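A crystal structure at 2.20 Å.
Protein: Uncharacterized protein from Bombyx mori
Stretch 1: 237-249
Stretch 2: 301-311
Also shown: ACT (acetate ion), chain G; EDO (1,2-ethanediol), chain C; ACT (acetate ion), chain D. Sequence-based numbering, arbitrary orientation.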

# COMPACT_ATOMS: atom_id res chain seq x y z
N ASN A 237 8.96 -4.98 -22.51
CA ASN A 237 8.27 -4.18 -23.54
C ASN A 237 7.20 -3.31 -22.86
O ASN A 237 6.10 -3.11 -23.35
CB ASN A 237 7.63 -5.08 -24.61
CG ASN A 237 8.47 -5.16 -25.88
OD1 ASN A 237 8.82 -4.14 -26.48
ND2 ASN A 237 8.76 -6.39 -26.32
N SER A 238 7.57 -2.75 -21.73
CA SER A 238 6.64 -2.09 -20.87
C SER A 238 6.59 -0.65 -21.35
O SER A 238 7.50 -0.17 -22.00
CB SER A 238 7.15 -2.17 -19.43
OG SER A 238 8.42 -1.51 -19.30
N PRO A 239 5.53 0.06 -21.00
CA PRO A 239 5.33 1.34 -21.68
C PRO A 239 6.18 2.46 -21.13
O PRO A 239 6.72 2.33 -20.04
CB PRO A 239 3.85 1.66 -21.41
CG PRO A 239 3.37 0.69 -20.39
CD PRO A 239 4.49 -0.22 -20.00
N GLU A 240 6.24 3.56 -21.88
CA GLU A 240 6.75 4.82 -21.39
C GLU A 240 5.80 5.32 -20.26
O GLU A 240 4.62 4.97 -20.26
CB GLU A 240 6.81 5.84 -22.53
CG GLU A 240 7.91 5.56 -23.57
CD GLU A 240 9.33 5.70 -23.00
OE1 GLU A 240 9.61 6.65 -22.20
OE2 GLU A 240 10.12 4.82 -23.36
N PRO A 241 6.28 6.14 -19.33
CA PRO A 241 7.63 6.68 -19.28
C PRO A 241 8.67 5.77 -18.66
O PRO A 241 8.40 5.08 -17.64
CB PRO A 241 7.47 7.88 -18.38
CG PRO A 241 6.36 7.51 -17.45
CD PRO A 241 5.55 6.42 -18.09
N LYS A 242 9.86 5.80 -19.27
CA LYS A 242 11.10 5.28 -18.68
C LYS A 242 11.80 6.40 -17.99
O LYS A 242 11.36 7.54 -18.08
CB LYS A 242 11.97 4.57 -19.73
CG LYS A 242 11.38 3.24 -20.22
CD LYS A 242 10.53 2.50 -19.14
CE LYS A 242 9.84 1.22 -19.62
NZ LYS A 242 8.62 0.97 -18.79
N LEU A 243 12.84 6.10 -17.21
CA LEU A 243 13.51 7.18 -16.42
C LEU A 243 14.18 8.24 -17.28
O LEU A 243 14.31 9.38 -16.84
CB LEU A 243 14.56 6.61 -15.44
CG LEU A 243 14.03 5.84 -14.23
CD1 LEU A 243 15.12 5.00 -13.55
CD2 LEU A 243 13.36 6.81 -13.27
N ASP A 244 14.58 7.85 -18.51
CA ASP A 244 15.17 8.76 -19.51
C ASP A 244 14.11 9.40 -20.42
O ASP A 244 14.42 9.74 -21.55
CB ASP A 244 16.26 8.05 -20.35
CG ASP A 244 15.75 6.80 -21.09
OD1 ASP A 244 14.52 6.60 -21.21
OD2 ASP A 244 16.59 5.99 -21.56
N ASN A 245 12.86 9.56 -19.95
CA ASN A 245 11.79 10.12 -20.79
C ASN A 245 11.91 11.63 -20.88
O ASN A 245 11.85 12.31 -19.84
CB ASN A 245 10.39 9.69 -20.32
CG ASN A 245 9.28 10.30 -21.15
OD1 ASN A 245 8.93 11.51 -21.01
ND2 ASN A 245 8.73 9.49 -22.03
N PRO A 246 12.09 12.18 -22.12
CA PRO A 246 12.31 13.61 -22.23
C PRO A 246 11.24 14.49 -21.64
O PRO A 246 11.59 15.54 -21.05
CB PRO A 246 12.46 13.83 -23.76
CG PRO A 246 13.02 12.57 -24.26
CD PRO A 246 12.38 11.49 -23.41
N ALA A 247 9.95 14.13 -21.80
CA ALA A 247 8.89 14.98 -21.19
C ALA A 247 8.96 14.95 -19.64
O ALA A 247 8.68 15.94 -19.00
CB ALA A 247 7.49 14.59 -21.68
N MET A 248 9.28 13.80 -19.06
CA MET A 248 9.39 13.69 -17.58
C MET A 248 10.58 14.57 -17.15
O MET A 248 10.41 15.53 -16.33
CB MET A 248 9.59 12.22 -17.16
CG MET A 248 8.41 11.28 -17.33
SD MET A 248 6.99 11.81 -16.38
CE MET A 248 7.56 11.46 -14.69
N LEU A 249 11.74 14.34 -17.79
CA LEU A 249 12.97 15.22 -17.53
C LEU A 249 12.69 16.70 -17.66
O LEU A 249 13.10 17.53 -16.81
CB LEU A 249 14.14 14.81 -18.41
CG LEU A 249 14.62 13.33 -18.30
CD1 LEU A 249 15.30 12.87 -19.57
CD2 LEU A 249 15.53 13.09 -17.10
N ALA A 301 -1.71 17.79 -17.60
CA ALA A 301 -2.25 17.18 -18.85
C ALA A 301 -1.24 16.27 -19.53
O ALA A 301 -1.57 15.17 -19.97
CB ALA A 301 -2.77 18.25 -19.81
N THR A 302 0.02 16.67 -19.54
CA THR A 302 1.07 15.79 -20.10
C THR A 302 1.18 14.46 -19.36
O THR A 302 1.25 13.32 -19.97
CB THR A 302 2.46 16.53 -20.09
OG1 THR A 302 2.38 17.80 -20.79
CG2 THR A 302 3.52 15.70 -20.70
N LEU A 303 1.23 14.58 -18.02
CA LEU A 303 1.43 13.37 -17.21
C LEU A 303 0.22 12.45 -17.37
O LEU A 303 0.35 11.25 -17.46
CB LEU A 303 1.63 13.75 -15.76
CG LEU A 303 2.96 14.43 -15.47
CD1 LEU A 303 2.94 15.24 -14.21
CD2 LEU A 303 4.06 13.40 -15.43
N ALA A 304 -0.97 13.03 -17.45
CA ALA A 304 -2.18 12.25 -17.70
C ALA A 304 -2.13 11.51 -19.00
O ALA A 304 -2.84 10.51 -19.10
CB ALA A 304 -3.42 13.12 -17.67
N GLN A 305 -1.31 11.93 -19.99
CA GLN A 305 -1.27 11.20 -21.28
C GLN A 305 -0.60 9.88 -21.18
O GLN A 305 -0.79 9.03 -22.07
CB GLN A 305 -0.61 11.96 -22.45
CG GLN A 305 -1.39 13.17 -22.90
CD GLN A 305 -0.56 14.06 -23.85
OE1 GLN A 305 0.13 14.97 -23.43
NE2 GLN A 305 -0.60 13.75 -25.14
N PHE A 306 0.18 9.65 -20.12
CA PHE A 306 0.79 8.31 -19.98
C PHE A 306 -0.18 7.19 -19.63
O PHE A 306 0.17 6.03 -19.72
CB PHE A 306 1.90 8.39 -18.95
CG PHE A 306 3.11 9.16 -19.42
CD1 PHE A 306 3.88 8.67 -20.50
CD2 PHE A 306 3.52 10.32 -18.76
CE1 PHE A 306 5.01 9.34 -20.94
CE2 PHE A 306 4.67 11.00 -19.19
CZ PHE A 306 5.41 10.50 -20.29
N ASP A 307 -1.38 7.53 -19.18
CA ASP A 307 -2.35 6.53 -18.73
C ASP A 307 -2.81 5.62 -19.88
O ASP A 307 -3.26 6.14 -20.87
CB ASP A 307 -3.59 7.25 -18.20
CG ASP A 307 -4.59 6.29 -17.53
OD1 ASP A 307 -4.25 5.20 -17.06
OD2 ASP A 307 -5.74 6.69 -17.42
N ASN A 308 -2.66 4.30 -19.77
CA ASN A 308 -3.01 3.39 -20.84
C ASN A 308 -3.50 2.04 -20.36
O ASN A 308 -3.54 1.08 -21.14
CB ASN A 308 -1.78 3.17 -21.70
CG ASN A 308 -0.65 2.56 -20.89
OD1 ASN A 308 -0.87 2.07 -19.82
ND2 ASN A 308 0.55 2.62 -21.40
N GLY A 309 -3.84 1.92 -19.08
CA GLY A 309 -4.36 0.69 -18.58
C GLY A 309 -3.36 -0.43 -18.31
O GLY A 309 -3.78 -1.49 -17.89
N PHE A 310 -2.06 -0.20 -18.47
CA PHE A 310 -1.05 -1.23 -18.21
C PHE A 310 -0.86 -1.46 -16.67
O PHE A 310 -0.44 -0.55 -15.94
CB PHE A 310 0.30 -0.80 -18.81
CG PHE A 310 1.35 -1.87 -18.73
CD1 PHE A 310 2.15 -2.03 -17.59
CD2 PHE A 310 1.55 -2.75 -19.81
CE1 PHE A 310 3.08 -3.08 -17.50
CE2 PHE A 310 2.50 -3.80 -19.74
CZ PHE A 310 3.26 -3.97 -18.59
N ARG A 311 -1.17 -2.65 -16.20
CA ARG A 311 -1.20 -2.98 -14.78
C ARG A 311 0.10 -3.74 -14.45
O ARG A 311 0.36 -4.82 -14.98
CB ARG A 311 -2.42 -3.82 -14.50
CG ARG A 311 -2.61 -4.11 -13.04
CD ARG A 311 -3.80 -4.98 -12.85
NE ARG A 311 -5.04 -4.26 -13.07
CZ ARG A 311 -5.61 -3.42 -12.20
NH1 ARG A 311 -5.03 -3.15 -11.00
NH2 ARG A 311 -6.77 -2.82 -12.53
C ACT G . -1.30 -5.69 -17.83
O ACT G . -2.26 -4.86 -18.02
OXT ACT G . -1.23 -6.63 -16.98
CH3 ACT G . -0.09 -5.53 -18.63
C1 EDO C . -6.94 10.96 -15.09
O1 EDO C . -6.74 11.48 -13.74
C2 EDO C . -5.54 10.45 -15.41
O2 EDO C . -5.47 9.60 -16.54
C ACT D . -8.16 -2.46 -8.55
O ACT D . -6.86 -2.21 -8.69
OXT ACT D . -8.76 -2.71 -7.46
CH3 ACT D . -9.14 -2.47 -9.68

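No hydrogen bond crosses between these two stretches; the contact rests on shape and on proline-aromatic packing, with the polar work done inside each stretch.

Two CH-pi contacts set the pattern. P239 CD lies 3.7 Å from the centroid of the F310 ring, 10° off its normal, and P241 CG lies 3.9 Å from the centroid of the F306 ring, only 3° off. In each case a puckered proline ring, whose C-H groups are slightly polarised, covers an aromatic face. The opposite face of F310 is taken by the methyl of the chain G acetate, whose CH3 lies 3.3 Å from F310 CE2. The cis peptide before P241 belongs to the backbone course that leaves this proline over F306.

F306 gives up the most surface of any residue here, and its neighbours differ by direction. N245 OD1 sits near the ring plane, 3.7 Å from F306 CZ, where the positive ring edge suits an oxygen. M248 SD approaches obliquely, 3.7 Å from F306 CE2, and also meets L303 CD2 at 3.5 Å, so one sulfur joins the ring to the aliphatic packing. Farther along, A247 CB and T302 CG2 touch more loosely at 4.2 Å. At the other end, N308 ND2 lies 3.4 Å from P239 CB, a polar group against a carbon.

Hydrogen bonds within each stretch tie the contacting residues together. N245 OD1 caps the helix by accepting from M248 N at 3.0 Å, while N245 ND2 donates to E240 OE1, also at 3.0 Å; E240 OE1 accepts from K242 N at 3.1 Å as well. K242 NZ reaches back to S238 OG at 2.5 Å and P239 O at 2.6 Å. Within stretch 2, N308 OD1 accepts from F310 N at 2.9 Å, linking the side chain of N308 to the backbone of F310, both of which meet P239.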